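Local coordinates for protein alpha-glucosidase ([Eubacterium] rectale, PDB 6PNR) that hydrolyses alpha-glycosidic bonds as a family 31 sulfoquinovosidase, probably releasing sulfoquinovose from glycosides derived from plant sulfolipid, at residues P138-D143 / D458-F463; V154-G159 / S496-T501; D467-V472 / A511-F516. All blocks are in the same frame, centred on the assembly; numbering follows the deposited sequence.

Contact 1 (P138-D143 / D458-F463). With 9VH ([(3~{S},4~{R},5~{R})-4,5-bis(oxidanyl)piperidin-3-yl]methanesulfonic acid), chain C.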
ATOM      1  N   PRO A 138      -0.083   6.372  15.666  1.00 23.56           N
ATOM      2  CA  PRO A 138       0.225   4.955  15.434  1.00 26.90           C
ATOM      3  C   PRO A 138      -0.759   4.246  14.523  1.00 29.84           C
ATOM      4  O   PRO A 138      -0.518   3.084  14.170  1.00 27.44           O
ATOM      5  CB  PRO A 138       0.174   4.367  16.851  1.00 26.28           C
ATOM      6  CG  PRO A 138      -0.906   5.191  17.506  1.00 24.05           C
ATOM      7  CD  PRO A 138      -0.688   6.593  16.992  1.00 25.77           C
ATOM      8  N   GLY A 139      -1.850   4.890  14.138  1.00 25.15           N
ATOM      9  CA  GLY A 139      -2.872   4.239  13.340  1.00 24.15           C
ATOM     10  C   GLY A 139      -4.068   3.819  14.182  1.00 25.70           C
ATOM     11  O   GLY A 139      -3.948   3.485  15.368  1.00 25.71           O
ATOM     12  N   VAL A 140      -5.245   3.850  13.567  1.00 24.08           N
ATOM     13  CA  VAL A 140      -6.468   3.318  14.160  1.00 25.07           C
ATOM     14  C   VAL A 140      -6.782   2.002  13.469  1.00 27.53           C
ATOM     15  O   VAL A 140      -7.079   1.982  12.266  1.00 27.47           O
ATOM     16  CB  VAL A 140      -7.646   4.293  14.024  1.00 27.42           C
ATOM     17  CG1 VAL A 140      -8.882   3.681  14.661  1.00 21.62           C
ATOM     18  CG2 VAL A 140      -7.303   5.642  14.659  1.00 28.67           C
ATOM     19  N   GLY A 141      -6.726   0.902  14.225  1.00 23.88           N
ATOM     20  CA  GLY A 141      -6.953  -0.397  13.621  1.00 23.70           C
ATOM     21  C   GLY A 141      -5.650  -1.095  13.275  1.00 24.53           C
ATOM     22  O   GLY A 141      -5.397  -2.210  13.752  1.00 23.60           O
ATOM     23  N   ARG A 142      -4.834  -0.457  12.426  1.00 24.35           N
ATOM     24  CA  ARG A 142      -3.456  -0.888  12.161  1.00 25.37           C
ATOM     25  C   ARG A 142      -3.407  -2.262  11.504  1.00 33.24           C
ATOM     26  O   ARG A 142      -2.393  -2.968  11.590  1.00 26.62           O
ATOM     27  CB  ARG A 142      -2.615  -0.885  13.447  1.00 24.33           C
ATOM     28  CG  ARG A 142      -2.616   0.438  14.200  1.00 24.29           C
ATOM     29  CD  ARG A 142      -1.810   0.357  15.533  1.00 25.21           C
ATOM     30  NE  ARG A 142      -0.367   0.370  15.286  1.00 27.71           N
ATOM     31  CZ  ARG A 142       0.397  -0.712  15.354  1.00 24.69           C
ATOM     32  NH1 ARG A 142      -0.149  -1.872  15.676  1.00 26.29           N
ATOM     33  NH2 ARG A 142       1.692  -0.637  15.098  1.00 27.78           N
ATOM     34  N   ASP A 143      -4.497  -2.642  10.832  1.00 30.22           N
ATOM     35  CA  ASP A 143      -4.628  -3.978  10.252  1.00 24.24           C
ATOM     36  C   ASP A 143      -5.498  -3.845   9.008  1.00 28.34           C
ATOM     37  O   ASP A 143      -6.717  -3.692   9.116  1.00 26.76           O
ATOM     38  CB  ASP A 143      -5.220  -4.941  11.280  1.00 25.30           C
ATOM     39  CG  ASP A 143      -5.486  -6.352  10.726  1.00 25.95           C
ATOM     40  OD1 ASP A 143      -5.471  -6.576   9.496  1.00 29.76           O
ATOM     41  OD2 ASP A 143      -5.756  -7.248  11.548  1.00 30.42           O
ATOM     42  N   ASP A 458      -3.074   5.624  22.349  1.00 22.51           N
ATOM     43  CA  ASP A 458      -4.467   5.314  22.042  1.00 26.22           C
ATOM     44  C   ASP A 458      -4.588   3.903  21.470  1.00 27.37           C
ATOM     45  O   ASP A 458      -4.068   3.628  20.385  1.00 30.24           O
ATOM     46  CB  ASP A 458      -5.027   6.289  21.005  1.00 28.91           C
ATOM     47  CG  ASP A 458      -4.990   7.745  21.442  1.00 27.89           C
ATOM     48  OD1 ASP A 458      -4.667   8.040  22.613  1.00 31.86           O
ATOM     49  OD2 ASP A 458      -5.323   8.595  20.580  1.00 27.30           O
ATOM     50  N   GLN A 459      -5.300   3.020  22.165  1.00 24.97           N
ATOM     51  CA  GLN A 459      -5.781   1.782  21.563  1.00 22.73           C
ATOM     52  C   GLN A 459      -7.227   1.969  21.116  1.00 25.65           C
ATOM     53  O   GLN A 459      -7.951   2.807  21.652  1.00 23.67           O
ATOM     54  CB  GLN A 459      -5.713   0.613  22.552  1.00 23.32           C
ATOM     55  CG  GLN A 459      -4.355  -0.035  22.640  1.00 25.56           C
ATOM     56  CD  GLN A 459      -3.391   0.844  23.396  1.00 26.04           C
ATOM     57  OE1 GLN A 459      -3.623   1.158  24.562  1.00 26.57           O
ATOM     58  NE2 GLN A 459      -2.319   1.273  22.730  1.00 28.24           N
ATOM     59  N   SER A 460      -7.647   1.170  20.134  1.00 22.45           N
ATOM     60  CA  SER A 460      -9.075   1.038  19.894  1.00 24.37           C
ATOM     61  C   SER A 460      -9.725   0.341  21.081  1.00 24.39           C
ATOM     62  O   SER A 460      -9.080  -0.399  21.833  1.00 25.81           O
ATOM     63  CB  SER A 460      -9.358   0.251  18.612  1.00 24.62           C
ATOM     64  OG  SER A 460      -8.934   0.967  17.457  1.00 23.46           O
ATOM     65  N   VAL A 461     -11.018   0.593  21.252  1.00 22.83           N
ATOM     66  CA  VAL A 461     -11.764  -0.014  22.345  1.00 24.89           C
ATOM     67  C   VAL A 461     -12.202  -1.427  21.954  1.00 29.42           C
ATOM     68  O   VAL A 461     -13.397  -1.735  21.939  1.00 27.16           O
ATOM     69  CB  VAL A 461     -12.963   0.871  22.742  1.00 24.31           C
ATOM     70  CG1 VAL A 461     -12.472   2.136  23.428  1.00 24.03           C
ATOM     71  CG2 VAL A 461     -13.832   1.247  21.502  1.00 20.56           C
ATOM     72  N   ASP A 462     -11.245  -2.326  21.699  1.00 28.07           N
ATOM     73  CA  ASP A 462     -11.611  -3.678  21.300  1.00 22.58           C
ATOM     74  C   ASP A 462     -10.513  -4.666  21.685  1.00 30.36           C
ATOM     75  O   ASP A 462      -9.509  -4.313  22.319  1.00 25.06           O
ATOM     76  CB  ASP A 462     -11.929  -3.743  19.792  1.00 23.73           C
ATOM     77  CG  ASP A 462     -10.772  -3.299  18.916  1.00 29.39           C
ATOM     78  OD1 ASP A 462      -9.607  -3.640  19.240  1.00 27.25           O
ATOM     79  OD2 ASP A 462     -11.032  -2.636  17.870  1.00 30.63           O
ATOM     80  N   PHE A 463     -10.746  -5.930  21.317  1.00 27.70           N
ATOM     81  CA  PHE A 463      -9.855  -7.056  21.588  1.00 25.59           C
ATOM     82  C   PHE A 463      -9.016  -7.418  20.370  1.00 23.74           C
ATOM     83  O   PHE A 463      -8.586  -8.572  20.245  1.00 25.88           O
ATOM     84  CB  PHE A 463     -10.650  -8.306  21.998  1.00 23.06           C
ATOM     85  CG  PHE A 463     -11.252  -8.276  23.392  1.00 28.92           C
ATOM     86  CD1 PHE A 463     -10.464  -8.448  24.514  1.00 30.37           C
ATOM     87  CD2 PHE A 463     -12.625  -8.165  23.563  1.00 32.65           C
ATOM     88  CE1 PHE A 463     -11.026  -8.445  25.782  1.00 29.24           C
ATOM     89  CE2 PHE A 463     -13.194  -8.179  24.826  1.00 33.30           C
ATOM     90  CZ  PHE A 463     -12.403  -8.319  25.932  1.00 26.42           C
TER
HETATM   91  O1  9VH C 701      -8.922  14.941  22.466  1.00 27.86           O
HETATM   92  S1  9VH C 701      -7.675  15.590  22.833  1.00 26.85           S
HETATM   93  O2  9VH C 701      -6.741  15.534  21.735  1.00 27.71           O
HETATM   94  O3  9VH C 701      -7.908  16.913  23.358  1.00 25.35           O
HETATM   95  C1  9VH C 701      -7.028  14.605  24.155  1.00 24.09           C
HETATM   96  C2  9VH C 701      -6.636  13.176  23.753  1.00 25.00           C
HETATM   97  C3  9VH C 701      -5.337  13.248  22.965  1.00 30.34           C
HETATM   98  N1  9VH C 701      -4.622  11.994  22.731  1.00 27.13           N
HETATM   99  C4  9VH C 701      -4.435  11.223  23.960  1.00 22.44           C
HETATM  100  C5  9VH C 701      -5.778  10.973  24.629  1.00 25.66           C
HETATM  101  O4  9VH C 701      -5.550  10.214  25.814  1.00 26.17           O
HETATM  102  C6  9VH C 701      -6.441  12.296  24.986  1.00 24.40           C
HETATM  103  O5  9VH C 701      -7.694  12.069  25.626  1.00 25.73           O

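Contact 2 (V154-G159 / S496-T501). With SO4 (sulfate ion), chain E.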
ATOM      1  N   VAL A 154      -9.837   5.554   4.545  1.00 25.78           N
ATOM      2  CA  VAL A 154     -10.632   6.258   3.538  1.00 25.04           C
ATOM      3  C   VAL A 154     -10.966   7.670   4.004  1.00 26.82           C
ATOM      4  O   VAL A 154     -10.783   8.641   3.266  1.00 26.08           O
ATOM      5  CB  VAL A 154     -11.903   5.458   3.196  1.00 25.24           C
ATOM      6  CG1 VAL A 154     -12.874   6.316   2.322  1.00 27.72           C
ATOM      7  CG2 VAL A 154     -11.533   4.185   2.475  1.00 24.50           C
ATOM      8  N   GLU A 155     -11.455   7.809   5.236  1.00 26.11           N
ATOM      9  CA  GLU A 155     -11.919   9.109   5.714  1.00 27.38           C
ATOM     10  C   GLU A 155     -10.810   9.947   6.322  1.00 27.84           C
ATOM     11  O   GLU A 155     -10.823  11.171   6.175  1.00 27.78           O
ATOM     12  CB  GLU A 155     -13.023   8.934   6.759  1.00 25.45           C
ATOM     13  CG  GLU A 155     -14.097   7.959   6.304  1.00 32.61           C
ATOM     14  CD  GLU A 155     -15.388   8.119   7.054  1.00 37.03           C
ATOM     15  OE1 GLU A 155     -15.395   8.846   8.073  1.00 42.66           O
ATOM     16  OE2 GLU A 155     -16.394   7.505   6.633  1.00 37.28           O
ATOM     17  N   ASN A 156      -9.846   9.318   6.980  1.00 26.03           N
ATOM     18  CA  ASN A 156      -8.901  10.055   7.812  1.00 31.64           C
ATOM     19  C   ASN A 156      -7.433   9.803   7.490  1.00 27.54           C
ATOM     20  O   ASN A 156      -6.568  10.343   8.192  1.00 27.07           O
ATOM     21  CB  ASN A 156      -9.161   9.731   9.293  1.00 26.26           C
ATOM     22  CG  ASN A 156     -10.604  10.009   9.703  1.00 26.92           C
ATOM     23  OD1 ASN A 156     -11.197  10.989   9.258  1.00 29.06           O
ATOM     24  ND2 ASN A 156     -11.167   9.153  10.551  1.00 28.50           N
ATOM     25  N   LYS A 157      -7.119   9.003   6.468  1.00 23.37           N
ATOM     26  CA  LYS A 157      -5.726   8.659   6.165  1.00 26.68           C
ATOM     27  C   LYS A 157      -5.025   8.084   7.393  1.00 27.73           C
ATOM     28  O   LYS A 157      -3.817   8.260   7.580  1.00 27.01           O
ATOM     29  CB  LYS A 157      -4.954   9.875   5.634  1.00 27.40           C
ATOM     30  CG  LYS A 157      -5.632  10.626   4.482  1.00 35.62           C
ATOM     31  CD  LYS A 157      -5.678   9.770   3.220  1.00 46.28           C
ATOM     32  CE  LYS A 157      -6.317  10.518   2.057  1.00 54.22           C
ATOM     33  NZ  LYS A 157      -6.112   9.810   0.760  1.00 66.77           N
ATOM     34  N   ALA A 158      -5.775   7.387   8.251  1.00 28.13           N
ATOM     35  CA  ALA A 158      -5.325   7.164   9.621  1.00 23.37           C
ATOM     36  C   ALA A 158      -5.268   5.700  10.035  1.00 24.59           C
ATOM     37  O   ALA A 158      -5.097   5.424  11.225  1.00 25.80           O
ATOM     38  CB  ALA A 158      -6.226   7.938  10.600  1.00 30.17           C
ATOM     39  N   GLY A 159      -5.406   4.751   9.107  1.00 26.23           N
ATOM     40  CA  GLY A 159      -5.381   3.350   9.499  1.00 22.81           C
ATOM     41  C   GLY A 159      -4.023   2.887  10.008  1.00 26.56           C
ATOM     42  O   GLY A 159      -3.949   2.024  10.890  1.00 26.01           O
ATOM     43  N   SER A 496     -12.926   5.189  19.835  1.00 24.71           N
ATOM     44  CA  SER A 496     -14.202   4.666  19.362  1.00 23.78           C
ATOM     45  C   SER A 496     -14.555   5.384  18.068  1.00 23.61           C
ATOM     46  O   SER A 496     -14.750   6.605  18.068  1.00 26.23           O
ATOM     47  CB  SER A 496     -15.309   4.837  20.402  1.00 25.29           C
ATOM     48  OG  SER A 496     -16.581   4.448  19.871  1.00 24.56           O
ATOM     49  N   LEU A 497     -14.606   4.623  16.975  1.00 22.63           N
ATOM     50  CA  LEU A 497     -14.970   5.101  15.651  1.00 24.10           C
ATOM     51  C   LEU A 497     -15.610   3.953  14.877  1.00 27.32           C
ATOM     52  O   LEU A 497     -15.398   2.784  15.191  1.00 27.19           O
ATOM     53  CB  LEU A 497     -13.741   5.609  14.879  1.00 26.51           C
ATOM     54  CG  LEU A 497     -12.925   6.788  15.398  1.00 27.15           C
ATOM     55  CD1 LEU A 497     -11.682   6.978  14.532  1.00 28.23           C
ATOM     56  CD2 LEU A 497     -13.758   8.042  15.396  1.00 28.39           C
ATOM     57  N   PHE A 498     -16.395   4.298  13.854  1.00 29.97           N
ATOM     58  CA  PHE A 498     -16.835   3.347  12.821  1.00 28.84           C
ATOM     59  C   PHE A 498     -17.514   2.108  13.416  1.00 28.72           C
ATOM     60  O   PHE A 498     -17.175   0.967  13.087  1.00 33.30           O
ATOM     61  CB  PHE A 498     -15.646   2.952  11.936  1.00 28.01           C
ATOM     62  CG  PHE A 498     -14.912   4.136  11.343  1.00 26.14           C
ATOM     63  CD1 PHE A 498     -15.597   5.113  10.638  1.00 26.76           C
ATOM     64  CD2 PHE A 498     -13.546   4.274  11.507  1.00 26.19           C
ATOM     65  CE1 PHE A 498     -14.940   6.200  10.093  1.00 28.22           C
ATOM     66  CE2 PHE A 498     -12.875   5.370  10.974  1.00 24.79           C
ATOM     67  CZ  PHE A 498     -13.572   6.334  10.266  1.00 29.02           C
ATOM     68  N   ASP A 499     -18.456   2.338  14.332  1.00 27.15           N
ATOM     69  CA  ASP A 499     -19.257   1.299  14.986  1.00 36.96           C
ATOM     70  C   ASP A 499     -18.471   0.463  15.989  1.00 37.63           C
ATOM     71  O   ASP A 499     -18.909  -0.630  16.374  1.00 39.28           O
ATOM     72  CB  ASP A 499     -19.920   0.369  13.964  1.00 34.77           C
ATOM     73  CG  ASP A 499     -20.776   1.131  12.968  1.00 44.65           C
ATOM     74  OD1 ASP A 499     -21.543   2.013  13.418  1.00 38.32           O
ATOM     75  OD2 ASP A 499     -20.651   0.863  11.750  1.00 48.57           O
ATOM     76  N   ASN A 500     -17.331   0.943  16.446  1.00 27.98           N
ATOM     77  CA  ASN A 500     -16.544   0.223  17.443  1.00 28.90           C
ATOM     78  C   ASN A 500     -16.678   0.951  18.777  1.00 28.69           C
ATOM     79  O   ASN A 500     -16.122   2.038  18.947  1.00 26.35           O
ATOM     80  CB  ASN A 500     -15.092   0.143  16.986  1.00 28.58           C
ATOM     81  CG  ASN A 500     -14.265  -0.808  17.818  1.00 30.21           C
ATOM     82  OD1 ASN A 500     -14.775  -1.796  18.342  1.00 32.80           O
ATOM     83  ND2 ASN A 500     -12.966  -0.522  17.928  1.00 31.10           N
ATOM     84  N   THR A 501     -17.417   0.364  19.719  1.00 23.79           N
ATOM     85  CA  THR A 501     -17.640   0.984  21.019  1.00 26.88           C
ATOM     86  C   THR A 501     -17.241   0.023  22.123  1.00 28.51           C
ATOM     87  O   THR A 501     -17.323  -1.201  21.963  1.00 25.29           O
ATOM     88  CB  THR A 501     -19.118   1.426  21.231  1.00 30.34           C
ATOM     89  OG1 THR A 501     -19.997   0.308  21.041  1.00 28.69           O
ATOM     90  CG2 THR A 501     -19.510   2.559  20.261  1.00 28.54           C
TER
HETATM   91  S   SO4 E 703     -18.825   6.984  12.919  1.00 51.32           S
HETATM   92  O1  SO4 E 703     -17.457   6.992  13.436  1.00 39.14           O
HETATM   93  O2  SO4 E 703     -18.815   7.597  11.591  1.00 50.46           O
HETATM   94  O3  SO4 E 703     -19.290   5.597  12.850  1.00 44.90           O
HETATM   95  O4  SO4 E 703     -19.718   7.721  13.807  1.00 52.18           O

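Contact 3 (D467-V472 / A511-F516)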
ATOM      1  N   ASP A 467      -4.643  -3.425  17.388  1.00 25.35           N
ATOM      2  CA  ASP A 467      -4.935  -2.149  18.036  1.00 24.66           C
ATOM      3  C   ASP A 467      -5.797  -2.264  19.292  1.00 27.22           C
ATOM      4  O   ASP A 467      -6.346  -1.248  19.734  1.00 25.78           O
ATOM      5  CB  ASP A 467      -5.624  -1.174  17.058  1.00 25.23           C
ATOM      6  CG  ASP A 467      -5.426   0.282  17.452  1.00 29.66           C
ATOM      7  OD1 ASP A 467      -4.463   0.578  18.208  1.00 29.62           O
ATOM      8  OD2 ASP A 467      -6.230   1.137  17.002  1.00 29.30           O
ATOM      9  N   GLY A 468      -5.917  -3.443  19.895  1.00 24.27           N
ATOM     10  CA  GLY A 468      -6.688  -3.573  21.113  1.00 22.52           C
ATOM     11  C   GLY A 468      -5.833  -3.930  22.310  1.00 25.56           C
ATOM     12  O   GLY A 468      -4.640  -3.614  22.349  1.00 25.85           O
ATOM     13  N   LEU A 469      -6.442  -4.637  23.269  1.00 26.47           N
ATOM     14  CA  LEU A 469      -5.811  -4.912  24.552  1.00 23.32           C
ATOM     15  C   LEU A 469      -4.452  -5.582  24.378  1.00 26.96           C
ATOM     16  O   LEU A 469      -3.477  -5.208  25.037  1.00 23.54           O
ATOM     17  CB  LEU A 469      -6.759  -5.773  25.405  1.00 23.80           C
ATOM     18  CG  LEU A 469      -6.505  -6.052  26.896  1.00 28.33           C
ATOM     19  CD1 LEU A 469      -7.823  -6.431  27.567  1.00 26.00           C
ATOM     20  CD2 LEU A 469      -5.475  -7.158  27.137  1.00 25.69           C
ATOM     21  N   ALA A 470      -4.355  -6.543  23.462  1.00 26.68           N
ATOM     22  CA  ALA A 470      -3.127  -7.321  23.344  1.00 26.71           C
ATOM     23  C   ALA A 470      -1.931  -6.456  22.944  1.00 27.11           C
ATOM     24  O   ALA A 470      -0.799  -6.751  23.339  1.00 25.98           O
ATOM     25  CB  ALA A 470      -3.329  -8.452  22.338  1.00 28.51           C
ATOM     26  N   SER A 471      -2.156  -5.378  22.186  1.00 23.95           N
ATOM     27  CA  SER A 471      -1.035  -4.588  21.684  1.00 22.34           C
ATOM     28  C   SER A 471      -0.355  -3.819  22.806  1.00 21.16           C
ATOM     29  O   SER A 471       0.814  -3.444  22.667  1.00 25.28           O
ATOM     30  CB  SER A 471      -1.497  -3.637  20.559  1.00 23.43           C
ATOM     31  OG  SER A 471      -2.409  -2.653  21.030  1.00 26.59           O
ATOM     32  N   VAL A 472      -1.059  -3.614  23.919  1.00 20.45           N
ATOM     33  CA  VAL A 472      -0.469  -3.019  25.112  1.00 23.90           C
ATOM     34  C   VAL A 472       0.687  -3.872  25.632  1.00 25.73           C
ATOM     35  O   VAL A 472       1.718  -3.348  26.083  1.00 24.81           O
ATOM     36  CB  VAL A 472      -1.555  -2.844  26.185  1.00 29.13           C
ATOM     37  CG1 VAL A 472      -0.916  -2.455  27.533  1.00 26.63           C
ATOM     38  CG2 VAL A 472      -2.626  -1.843  25.711  1.00 27.18           C
ATOM     39  N   ALA A 511      -8.874  -4.070  32.921  1.00 24.66           N
ATOM     40  CA  ALA A 511      -8.541  -3.727  34.299  1.00 26.90           C
ATOM     41  C   ALA A 511      -7.800  -4.867  35.007  1.00 28.00           C
ATOM     42  O   ALA A 511      -6.914  -4.617  35.837  1.00 25.33           O
ATOM     43  CB  ALA A 511      -9.811  -3.341  35.051  1.00 27.38           C
ATOM     44  N   GLU A 512      -8.139  -6.121  34.694  1.00 22.47           N
ATOM     45  CA  GLU A 512      -7.503  -7.249  35.374  1.00 25.83           C
ATOM     46  C   GLU A 512      -6.078  -7.488  34.881  1.00 29.94           C
ATOM     47  O   GLU A 512      -5.301  -8.171  35.567  1.00 29.70           O
ATOM     48  CB  GLU A 512      -8.351  -8.525  35.222  1.00 25.16           C
ATOM     49  CG  GLU A 512      -8.188  -9.281  33.909  1.00 27.51           C
ATOM     50  CD  GLU A 512      -9.208 -10.412  33.739  1.00 33.71           C
ATOM     51  OE1 GLU A 512     -10.377 -10.239  34.148  1.00 34.53           O
ATOM     52  OE2 GLU A 512      -8.841 -11.475  33.195  1.00 29.21           O
ATOM     53  N   MET A 513      -5.717  -6.935  33.722  1.00 26.17           N
ATOM     54  CA  MET A 513      -4.312  -6.854  33.327  1.00 26.50           C
ATOM     55  C   MET A 513      -3.622  -5.687  34.014  1.00 29.99           C
ATOM     56  O   MET A 513      -2.504  -5.833  34.538  1.00 27.29           O
ATOM     57  CB  MET A 513      -4.193  -6.704  31.805  1.00 23.88           C
ATOM     58  CG  MET A 513      -2.812  -6.222  31.348  1.00 24.06           C
ATOM     59  SD  MET A 513      -2.578  -6.188  29.558  1.00 29.69           S
ATOM     60  CE  MET A 513      -3.541  -4.731  29.127  1.00 29.70           C
ATOM     61  N   ALA A 514      -4.296  -4.531  34.043  1.00 26.49           N
ATOM     62  CA  ALA A 514      -3.698  -3.305  34.555  1.00 27.84           C
ATOM     63  C   ALA A 514      -3.309  -3.419  36.024  1.00 28.61           C
ATOM     64  O   ALA A 514      -2.370  -2.741  36.465  1.00 26.11           O
ATOM     65  CB  ALA A 514      -4.666  -2.136  34.354  1.00 27.45           C
ATOM     66  N   MET A 515      -4.004  -4.259  36.804  1.00 26.27           N
ATOM     67  CA  MET A 515      -3.613  -4.388  38.202  1.00 31.43           C
ATOM     68  C   MET A 515      -2.258  -5.061  38.363  1.00 26.57           C
ATOM     69  O   MET A 515      -1.685  -4.984  39.449  1.00 30.10           O
ATOM     70  CB  MET A 515      -4.677  -5.137  39.013  1.00 29.35           C
ATOM     71  CG  MET A 515      -4.917  -6.578  38.599  1.00 30.97           C
ATOM     72  SD  MET A 515      -6.314  -7.271  39.530  1.00 31.28           S
ATOM     73  CE  MET A 515      -6.281  -8.987  39.014  1.00 29.27           C
ATOM     74  N   PHE A 516      -1.728  -5.696  37.317  1.00 28.93           N
ATOM     75  CA  PHE A 516      -0.354  -6.195  37.317  1.00 29.45           C
ATOM     76  C   PHE A 516       0.562  -5.285  36.507  1.00 28.31           C
ATOM     77  O   PHE A 516       1.386  -5.759  35.729  1.00 26.09           O
ATOM     78  CB  PHE A 516      -0.294  -7.626  36.784  1.00 30.45           C
ATOM     79  CG  PHE A 516      -1.081  -8.614  37.595  1.00 29.06           C
ATOM     80  CD1 PHE A 516      -0.571  -9.126  38.781  1.00 29.00           C
ATOM     81  CD2 PHE A 516      -2.328  -9.044  37.157  1.00 28.77           C
ATOM     82  CE1 PHE A 516      -1.293 -10.042  39.527  1.00 28.49           C
ATOM     83  CE2 PHE A 516      -3.068  -9.954  37.902  1.00 30.72           C
ATOM     84  CZ  PHE A 516      -2.545 -10.458  39.093  1.00 31.01           C
TER

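Contact 1 (P138-D143 / D458-F463)
The hydroxyl of Ser460 meets the loop 138-143 at two points: Ser460 OG is 3.9 Å from Val140 CG1 and the same distance from the backbone nitrogen Gly141 N. Its first torsion sets OG anti to the carbonyl carbon (chi1 -67°), which turns the oxygen toward the loop 138-143. Val140 contributes just one methyl branch. The polar link is indirect: Asp467 OD2 takes hydrogen bonds with both Ser460 OG and Gly141 N, so one carboxylate oxygen bridges the two loops.

Behind this first shell the loop holds its own shape. Gly139 and Gly141 have positive phi angles at which a side chain would jam against the preceding carbonyl. Arg142 turns back so that NE donates to Pro138 O at 2.9 Å, bent to 137° and arriving above the carbonyl plane. Its NH1 reaches His466 O and Ser122 OG, and its NH2 reaches Asn164 O.

Two residues before Ser460, Asp458 lines the inhibitor pocket, with OD1 3.5 Å from C4 of the aza-sugar. The loop carrying a pocket carboxylate is thus tied to 138-143 through a shared buried acid, whose negative charge the two hydrogen bonds probably help to offset.

Contact 2 (V154-G159 / S496-T501)
Phe498 and Glu155 face each other with their CA atoms 10.4 Å apart, the first in a type I' turn running from Leu497 to Asn500 and the second at the C-terminal end of helix 147-156. The gap is spanned by side chains. The Phe498 ring presents its edge, and Glu155 OE1 lies close to the ring plane, 3.4 Å from Phe498 CE1. The carboxylate stands almost perpendicular to the ring, the planes 87° apart, and the place of OE1 at the edge is consistent with a weak attraction to the C-H rim. Glu155 gets there on a chain extended beyond CG, while its OE2 forms a salt bridge with Arg151. The amide of Asn156 also borders the ring edge, around CZ, with its plane 28° from that of the ring.

The contact joins the helix that follows strand 130-133 to a loop of the TIM-barrel domain, between strand 490-491 and helix 504-514. Tyr147, Arg151 and Ser152 of the same helix also touch the ring, and an alanine in place of Phe498 would probably open a gap here and leave Glu155 and Asn156 without their neighbour across the contact.

The turn is closed by Asn500 N to Leu497 O at 2.9 Å and braced by Ser496 OG donating to Asn500 O at 2.6 Å. At its tip, Phe498 N donates almost straight (171°) to O1 of a sulfate ion at 2.9 Å. That ion, probably from the crystallisation liquor, is also bonded by Arg527 NH1.

Contact 3 (D467-V472 / A511-F516)
Two helices of the TIM-barrel domain meet where helix 469-481 begins, and Met513 reaches across from helix 504-514 to Leu469 and Val472 on the first. The backbones stay well apart, Leu469 CA and Met513 CA being 9.1 Å from one another, so the thioether chain does the bridging. With CG anti to the backbone N (chi1 164°) and chi2 also extended, the chain runs straight out before chi3 bends at 75° and swings the methyl round. Met513 CE then lies 3.7 Å from Leu469 CD2 and 3.8 Å from Val472 CG1. The sulfur shares in the packing, with Met513 SD 3.9 Å from Leu469 CD2.

Leu469 and Val472 stand three residues apart, nearly one helical turn, and therefore point to the same flank; Trp510, a turn earlier than Met513, touches both of them as well. The contact is apolar and buried, and no hydrogen bond crosses it.

The start of helix 469-481 is secured locally. Gly468 O accepts twice from Ser471, from the hydroxyl OG at 2.8 Å, lying in the carbonyl plane, and from the backbone N at 3.1 Å. Met515 packs on Leu547 and Val550 of helix 538-568. Glu512 joins Arg509 in a salt bridge and accepts from Gly642 N through its other oxygen.

Contacts 1 and 3 are buried, whereas contact 2 lies at the surface. Contacts 1 and 3 are joined through Asp467, which belongs to 467-472. Contacts 1 and 2 are neighbours too: Val140 N pairs with Ala158 O, and Asp462 OD2 with Asn500 ND2, so each side of one is fastened to a side of the other. In these two, the loop 138-143 and the end of helix 147-156 meet the loops 458-463 and 496-501; contact 3 instead pairs helix 469-481 with helix 504-514. The chemistry follows the place: a buried carboxylate shared between loops, a ring edge with polar side chains at the surface, and methyls around a thioether between helices. Contacts 2 and 3 do not touch.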